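PDB 4DQA: uncharacterized protein, which is of unknown function but probably binds carbohydrate, joining an E-set-like N-terminal domain to a concanavalin A-like lectin/glucanase domain. Local coordinates for residues Leu137-Ala142 with Asn301-Asp306; Leu314-Lys317 with Ser321-Gln324. All coordinates share one frame; numbering follows the deposited sequence.

Contact 1: residues Leu137-Ala142 with Asn301-Asp306; sequences LKITKA and NMLGVD
L137 and I139 meet L303 in a small apolar contact with no hydrogen bond across it. One side is the linker that leaves strand 128-135 and runs into strand 141-146 of the lectin-like domain. The other is the loop that follows helix 295-300. The contact buries about 200 Å² in all, and L303 gives the largest part of it. L303 sits in a type I beta turn from N301 to G304, closed by the bond from G304 N to N301 O. R287 of strand 282-289 also reaches N301 O.

L137 touches with one branch. Its CD2 lies 3.8 Å from CB of L303, and the two side chains run antiparallel alongside each other. CG of L137 stands opposite the backbone N, chi1 177°, which carries CD2 out to the turn. L303 answers with CD1, which comes to 4.0 Å from the backbone O of L137.

I139 comes in at a slant. Its CD1 lies 3.9 Å from CD2 of L303 and 3.5 Å from the backbone O of L303. The chain through CG1 is extended, chi2 174°, and this brings the terminal methyl to the turn. I139 is buried, and its side chain also packs on S284 and E285 of strand 282-289 and on I352 near the C terminus. L137, in contrast, is exposed.

The contact lays the interdomain linker against the lectin-like domain. Methyl and methylene groups face one another and the carbonyl oxygens of L137 and L303, so the hold rests on apolar burial and no directional bond fixes the two segments to each other.

Contact 2: residues Leu314-Lys317 with Ser321-Gln324; sequences LYYK and SETQ
The carboxylate of E322 turns back to the end of strand 312-316 and takes the backbone N-H of K317. The bond from K317 N to E322 OE2 is 2.8 Å long, with an angle of 154° at the hydrogen. OE2 is met on its syn side, and the donor lies 29° out of the carboxylate plane. The second oxygen, OE1, accepts from L318 N. Two consecutive backbone N-H groups are thus held by one carboxylate, which should limit its rotation. The side chain gets there through a bend at chi2.

Around the bond, carbon atoms of K317 and Y316 pack on the glutamate side chain. The K317 side chain runs roughly perpendicular to that of E322, and its CB lies 3.5 Å from OE2 of E322. CG of E322 sits at the edge of the Y316 ring, near its plane, 4.1 Å from CD1 of Y316. The ring and the carboxylate are almost perpendicular, 86° apart.

The two segments are the arms of a short connection that leaves the larger antiparallel sheet of the concanavalin A-like domain and enters the other sheet at strand 324-325. The Y316 hydroxyl hydrogen-bonds to I329 O of strand 328-330. The K317 chain starts toward 321-324 but bends at chi3 and chi4, so its amine leads away. NZ of K317 bonds to OH of Y315 at 3.1 Å and forms a salt bridge with E285 OE2, while E285 OE1 bonds to the Y315 hydroxyl. K317 NZ stays 6.7 Å from OE2 of E322, so any attraction between these charges acts at a distance.

S321 makes a looser approach. Its OG lies 3.9 Å from CD of K317 and is hydrogen-bonded to D319 OD1 in the connecting residues.

Contact 1 comes first along the chain, and contact 2 follows it. Their centres lie 12 Å apart. Both reach the same antiparallel sheet of the lectin-like domain, where strand 282-289 pairs with both 141-146 and 312-316. Contact 1 lies where the linker enters this domain, and contact 2 where the chain passes from this sheet to the next. They also touch directly. V305 N is 3.2 Å from Y315 OH, a probable hydrogen bond, and G304 CA packs on the same hydroxyl. E285 of strand 282-289 is a neighbour of both: I139 packs on it, and K317 and Y315 bond to its carboxylate. Strand 282-289 thus joins the linker entry to the sheet-to-sheet connection.

Contact 1: residues Leu137-Ala142 with Asn301-Asp306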
ATOM      1  N   LEU A 137      -5.146  -1.845  -6.094  1.00 17.21           N
ATOM      2  CA  LEU A 137      -5.060  -0.574  -5.375  1.00 16.42           C
ATOM      3  C   LEU A 137      -4.469   0.462  -6.306  1.00 19.50           C
ATOM      4  O   LEU A 137      -3.417   0.225  -6.893  1.00 19.65           O
ATOM      5  CB  LEU A 137      -4.168  -0.706  -4.161  1.00 18.33           C
ATOM      6  CG  LEU A 137      -3.890   0.538  -3.312  1.00 17.39           C
ATOM      7  CD1 LEU A 137      -5.212   1.049  -2.792  1.00 21.38           C
ATOM      8  CD2 LEU A 137      -2.918   0.257  -2.148  1.00 19.89           C
ATOM      9  N   LYS A 138      -5.138   1.608  -6.432  1.00 16.83           N
ATOM     10  CA  LYS A 138      -4.650   2.700  -7.260  1.00 16.15           C
ATOM     11  C   LYS A 138      -4.781   3.987  -6.485  1.00 16.65           C
ATOM     12  O   LYS A 138      -5.638   4.110  -5.625  1.00 18.49           O
ATOM     13  CB  LYS A 138      -5.490   2.832  -8.530  1.00 17.71           C
ATOM     14  CG  LYS A 138      -5.498   1.604  -9.421  1.00 25.40           C
ATOM     15  CD  LYS A 138      -6.435   1.774 -10.617  1.00 36.07           C
ATOM     16  N   ILE A 139      -3.919   4.942  -6.785  1.00 14.46           N
ATOM     17  CA  ILE A 139      -4.055   6.271  -6.234  1.00 12.66           C
ATOM     18  C   ILE A 139      -4.369   7.208  -7.410  1.00 13.65           C
ATOM     19  O   ILE A 139      -3.601   7.286  -8.363  1.00 13.80           O
ATOM     20  CB  ILE A 139      -2.784   6.747  -5.516  1.00 12.08           C
ATOM     21  CG1 ILE A 139      -2.491   5.862  -4.317  1.00 14.26           C
ATOM     22  CG2 ILE A 139      -2.947   8.216  -5.073  1.00 14.43           C
ATOM     23  CD1 ILE A 139      -1.175   6.153  -3.630  1.00 15.35           C
ATOM     24  N   THR A 140      -5.510   7.891  -7.328  1.00 13.83           N
ATOM     25  CA  THR A 140      -5.985   8.738  -8.417  1.00 13.35           C
ATOM     26  C   THR A 140      -6.155  10.205  -8.035  1.00 12.12           C
ATOM     27  O   THR A 140      -6.555  10.992  -8.899  1.00 13.91           O
ATOM     28  CB  THR A 140      -7.326   8.246  -8.934  1.00 16.70           C
ATOM     29  OG1 THR A 140      -8.253   8.255  -7.876  1.00 20.35           O
ATOM     30  CG2 THR A 140      -7.177   6.829  -9.489  1.00 23.08           C
ATOM     31  N   LYS A 141      -5.812  10.564  -6.804  1.00 13.34           N
ATOM     32  CA  LYS A 141      -5.898  11.930  -6.298  1.00 11.69           C
ATOM     33  C   LYS A 141      -4.669  12.207  -5.464  1.00 12.15           C
ATOM     34  O   LYS A 141      -4.130  11.287  -4.836  1.00 13.80           O
ATOM     35  CB  LYS A 141      -7.158  12.096  -5.461  1.00 13.89           C
ATOM     36  CG  LYS A 141      -8.451  11.955  -6.222  1.00 17.16           C
ATOM     37  CD  LYS A 141      -9.649  12.211  -5.300  1.00 27.58           C
ATOM     38  CE  LYS A 141     -10.956  12.243  -6.084  1.00 38.57           C
ATOM     39  NZ  LYS A 141     -12.104  12.625  -5.200  1.00 42.25           N
ATOM     40  N   ALA A 142      -4.239  13.470  -5.437  1.00 11.07           N
ATOM     41  CA  ALA A 142      -3.097  13.869  -4.639  1.00 10.35           C
ATOM     42  C   ALA A 142      -3.194  15.311  -4.209  1.00 11.04           C
ATOM     43  O   ALA A 142      -4.018  16.055  -4.731  1.00 11.96           O
ATOM     44  CB  ALA A 142      -1.787  13.609  -5.403  1.00 12.81           C
ATOM     45  N   ASN A 301       4.895  -1.044   0.776  1.00 17.85           N
ATOM     46  CA  ASN A 301       3.816  -0.192   1.275  1.00 16.22           C
ATOM     47  C   ASN A 301       3.756   1.200   0.656  1.00 16.06           C
ATOM     48  O   ASN A 301       3.095   2.081   1.180  1.00 16.01           O
ATOM     49  CB  ASN A 301       3.894  -0.078   2.792  1.00 17.88           C
ATOM     50  CG  ASN A 301       3.685  -1.398   3.457  1.00 21.13           C
ATOM     51  OD1 ASN A 301       2.571  -1.926   3.463  1.00 23.53           O
ATOM     52  ND2 ASN A 301       4.768  -1.997   3.928  1.00 22.50           N
HETATM   53  N   MSE A 302       4.402   1.393  -0.496  1.00 15.46           N
HETATM   54  CA  MSE A 302       4.475   2.723  -1.098  1.00 15.76           C
HETATM   55  C   MSE A 302       3.094   3.364  -1.317  1.00 14.44           C
HETATM   56  O   MSE A 302       2.946   4.577  -1.131  1.00 15.40           O
HETATM   57  CB  MSE A 302       5.232   2.678  -2.438  1.00 16.31           C
HETATM   58  CG  MSE A 302       6.653   2.318  -2.304  1.00 18.70           C
HETATM   59 SE   MSE A 302       7.495   2.367  -4.086  0.75 30.61          SE
HETATM   60  CE  MSE A 302       6.182   1.210  -5.039  1.00 27.56           C
ATOM     61  N   LEU A 303       2.096   2.555  -1.686  1.00 15.12           N
ATOM     62  CA  LEU A 303       0.781   3.099  -2.048  1.00 14.04           C
ATOM     63  C   LEU A 303      -0.226   3.179  -0.923  1.00 13.53           C
ATOM     64  O   LEU A 303      -1.299   3.771  -1.078  1.00 15.68           O
ATOM     65  CB  LEU A 303       0.141   2.283  -3.179  1.00 15.33           C
ATOM     66  CG  LEU A 303       0.949   2.157  -4.461  1.00 18.44           C
ATOM     67  CD1 LEU A 303       0.183   1.290  -5.445  1.00 21.47           C
ATOM     68  CD2 LEU A 303       1.274   3.517  -5.066  1.00 22.33           C
ATOM     69  N   GLY A 304       0.070   2.570   0.218  1.00 13.14           N
ATOM     70  CA  GLY A 304      -0.876   2.574   1.314  1.00 12.54           C
ATOM     71  C   GLY A 304      -0.417   1.758   2.494  1.00 12.99           C
ATOM     72  O   GLY A 304       0.268   0.745   2.338  1.00 15.09           O
ATOM     73  N   VAL A 305      -0.802   2.200   3.693  1.00 14.92           N
ATOM     74  CA  VAL A 305      -0.563   1.437   4.905  0.50 14.13           C
ATOM     75  C   VAL A 305      -1.769   1.611   5.831  1.00 13.22           C
ATOM     76  O   VAL A 305      -2.539   2.543   5.671  1.00 14.39           O
ATOM     77  CB  VAL A 305       0.797   1.862   5.561  0.50 13.05           C
ATOM     78  CG1 VAL A 305       0.663   3.156   6.375  0.50  9.96           C
ATOM     79  CG2 VAL A 305       1.357   0.756   6.419  0.50 17.90           C
ATOM     80  N   ASP A 306      -1.919   0.716   6.810  1.00 14.46           N
ATOM     81  CA  ASP A 306      -3.004   0.826   7.767  1.00 14.88           C
ATOM     82  C   ASP A 306      -2.704   2.033   8.655  1.00 14.81           C
ATOM     83  O   ASP A 306      -1.631   2.111   9.262  1.00 15.54           O
ATOM     84  CB  ASP A 306      -3.020  -0.443   8.610  1.00 15.95           C
ATOM     85  CG  ASP A 306      -4.182  -0.517   9.584  1.00 22.83           C
ATOM     86  OD1 ASP A 306      -4.826   0.505   9.898  1.00 19.04           O
ATOM     87  OD2 ASP A 306      -4.446  -1.659  10.053  1.00 27.14           O
TER

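Contact 2: residues Leu314-Lys317 with Ser321-Gln324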
ATOM      1  N   LEU A 314       2.571  10.015  11.868  1.00 13.72           N
ATOM      2  CA  LEU A 314       1.875  10.992  11.046  0.50 12.92           C
ATOM      3  C   LEU A 314       1.575  10.345   9.713  1.00 12.92           C
ATOM      4  O   LEU A 314       2.436   9.663   9.152  1.00 13.19           O
ATOM      5  CB  LEU A 314       2.764  12.206  10.810  0.50 13.73           C
ATOM      6  CG  LEU A 314       2.116  13.293   9.952  0.50 14.76           C
ATOM      7  CD1 LEU A 314       1.033  13.963  10.779  0.50 16.48           C
ATOM      8  CD2 LEU A 314       3.127  14.294   9.428  0.50 15.89           C
ATOM      9  N   TYR A 315       0.373  10.554   9.197  1.00 11.85           N
ATOM     10  CA  TYR A 315      -0.012   9.996   7.890  1.00 11.56           C
ATOM     11  C   TYR A 315      -0.990  10.897   7.197  1.00 12.55           C
ATOM     12  O   TYR A 315      -2.122  11.049   7.646  1.00 13.14           O
ATOM     13  CB  TYR A 315      -0.649   8.626   8.127  1.00 12.87           C
ATOM     14  CG  TYR A 315      -0.932   7.770   6.897  1.00 12.74           C
ATOM     15  CD1 TYR A 315      -0.402   8.057   5.642  1.00 11.92           C
ATOM     16  CD2 TYR A 315      -1.728   6.652   7.035  1.00 12.83           C
ATOM     17  CE1 TYR A 315      -0.670   7.224   4.537  1.00 11.34           C
ATOM     18  CE2 TYR A 315      -2.011   5.839   5.962  1.00 12.68           C
ATOM     19  CZ  TYR A 315      -1.447   6.098   4.730  1.00 13.13           C
ATOM     20  OH  TYR A 315      -1.760   5.252   3.695  1.00 14.04           O
ATOM     21  N   TYR A 316      -0.578  11.480   6.074  1.00 10.82           N
ATOM     22  CA  TYR A 316      -1.490  12.188   5.212  1.00 12.13           C
ATOM     23  C   TYR A 316      -1.541  11.493   3.864  1.00 11.50           C
ATOM     24  O   TYR A 316      -0.570  11.535   3.093  1.00 11.87           O
ATOM     25  CB  TYR A 316      -1.041  13.643   5.004  1.00 12.70           C
ATOM     26  CG  TYR A 316      -1.257  14.540   6.204  1.00 11.74           C
ATOM     27  CD1 TYR A 316      -2.544  14.860   6.625  1.00 12.49           C
ATOM     28  CD2 TYR A 316      -0.187  15.037   6.938  1.00 13.27           C
ATOM     29  CE1 TYR A 316      -2.751  15.674   7.727  1.00 11.88           C
ATOM     30  CE2 TYR A 316      -0.376  15.861   8.024  1.00 13.46           C
ATOM     31  CZ  TYR A 316      -1.671  16.166   8.436  1.00 13.57           C
ATOM     32  OH  TYR A 316      -1.893  16.977   9.524  1.00 14.00           O
ATOM     33  N   LYS A 317      -2.684  10.896   3.547  1.00 10.08           N
ATOM     34  CA  LYS A 317      -2.866  10.285   2.231  1.00 10.15           C
ATOM     35  C   LYS A 317      -2.938  11.354   1.142  1.00 10.70           C
ATOM     36  O   LYS A 317      -2.402  11.172   0.054  1.00 10.90           O
ATOM     37  CB  LYS A 317      -4.133   9.424   2.199  1.00 12.67           C
ATOM     38  CG  LYS A 317      -4.051   8.269   3.184  1.00 13.19           C
ATOM     39  CD  LYS A 317      -5.238   7.284   3.116  1.00 13.13           C
ATOM     40  CE  LYS A 317      -5.262   6.477   1.815  1.00 12.36           C
ATOM     41  NZ  LYS A 317      -4.048   5.591   1.664  1.00 14.18           N
ATOM     42  N   SER A 321      -9.526  11.948   1.611  1.00 13.73           N
ATOM     43  CA  SER A 321     -10.116  11.290   2.774  1.00 13.14           C
ATOM     44  C   SER A 321      -9.799  11.976   4.105  1.00 14.55           C
ATOM     45  O   SER A 321     -10.444  11.645   5.107  1.00 15.86           O
ATOM     46  CB  SER A 321      -9.683   9.825   2.834  1.00 15.02           C
ATOM     47  OG  SER A 321      -8.295   9.647   3.031  1.00 15.13           O
ATOM     48  N   GLU A 322      -8.871  12.927   4.139  1.00 13.32           N
ATOM     49  CA  GLU A 322      -8.645  13.688   5.370  1.00 13.82           C
ATOM     50  C   GLU A 322      -9.605  14.842   5.502  1.00 14.88           C
ATOM     51  O   GLU A 322      -9.950  15.529   4.543  1.00 15.36           O
ATOM     52  CB  GLU A 322      -7.220  14.227   5.481  1.00 13.46           C
ATOM     53  CG  GLU A 322      -6.187  13.167   5.870  1.00 13.85           C
ATOM     54  CD  GLU A 322      -5.443  12.528   4.713  1.00 15.27           C
ATOM     55  OE1 GLU A 322      -5.229  13.176   3.668  1.00 13.97           O
ATOM     56  OE2 GLU A 322      -5.058  11.360   4.902  1.00 14.17           O
ATOM     57  N   THR A 323     -10.019  15.049   6.732  1.00 13.25           N
ATOM     58  CA  THR A 323     -10.822  16.190   7.086  1.00 12.97           C
ATOM     59  C   THR A 323     -10.002  17.457   7.135  1.00 13.55           C
ATOM     60  O   THR A 323      -9.029  17.543   7.889  1.00 14.42           O
ATOM     61  CB  THR A 323     -11.442  15.951   8.465  1.00 14.09           C
ATOM     62  OG1 THR A 323     -12.386  14.876   8.375  1.00 20.75           O
ATOM     63  CG2 THR A 323     -12.129  17.194   8.992  1.00 16.81           C
ATOM     64  N   GLN A 324     -10.409  18.448   6.351  1.00 12.39           N
ATOM     65  CA  GLN A 324      -9.917  19.815   6.439  1.00 11.74           C
ATOM     66  C   GLN A 324     -11.039  20.725   6.851  1.00 12.75           C
ATOM     67  O   GLN A 324     -12.098  20.754   6.215  1.00 13.76           O
ATOM     68  CB  GLN A 324      -9.362  20.279   5.087  1.00 12.96           C
ATOM     69  CG  GLN A 324      -8.128  19.507   4.678  1.00 11.88           C
ATOM     70  CD  GLN A 324      -7.430  20.098   3.459  1.00 12.47           C
ATOM     71  OE1 GLN A 324      -6.920  21.223   3.505  1.00 13.56           O
ATOM     72  NE2 GLN A 324      -7.352  19.304   2.389  1.00 11.95           N
TER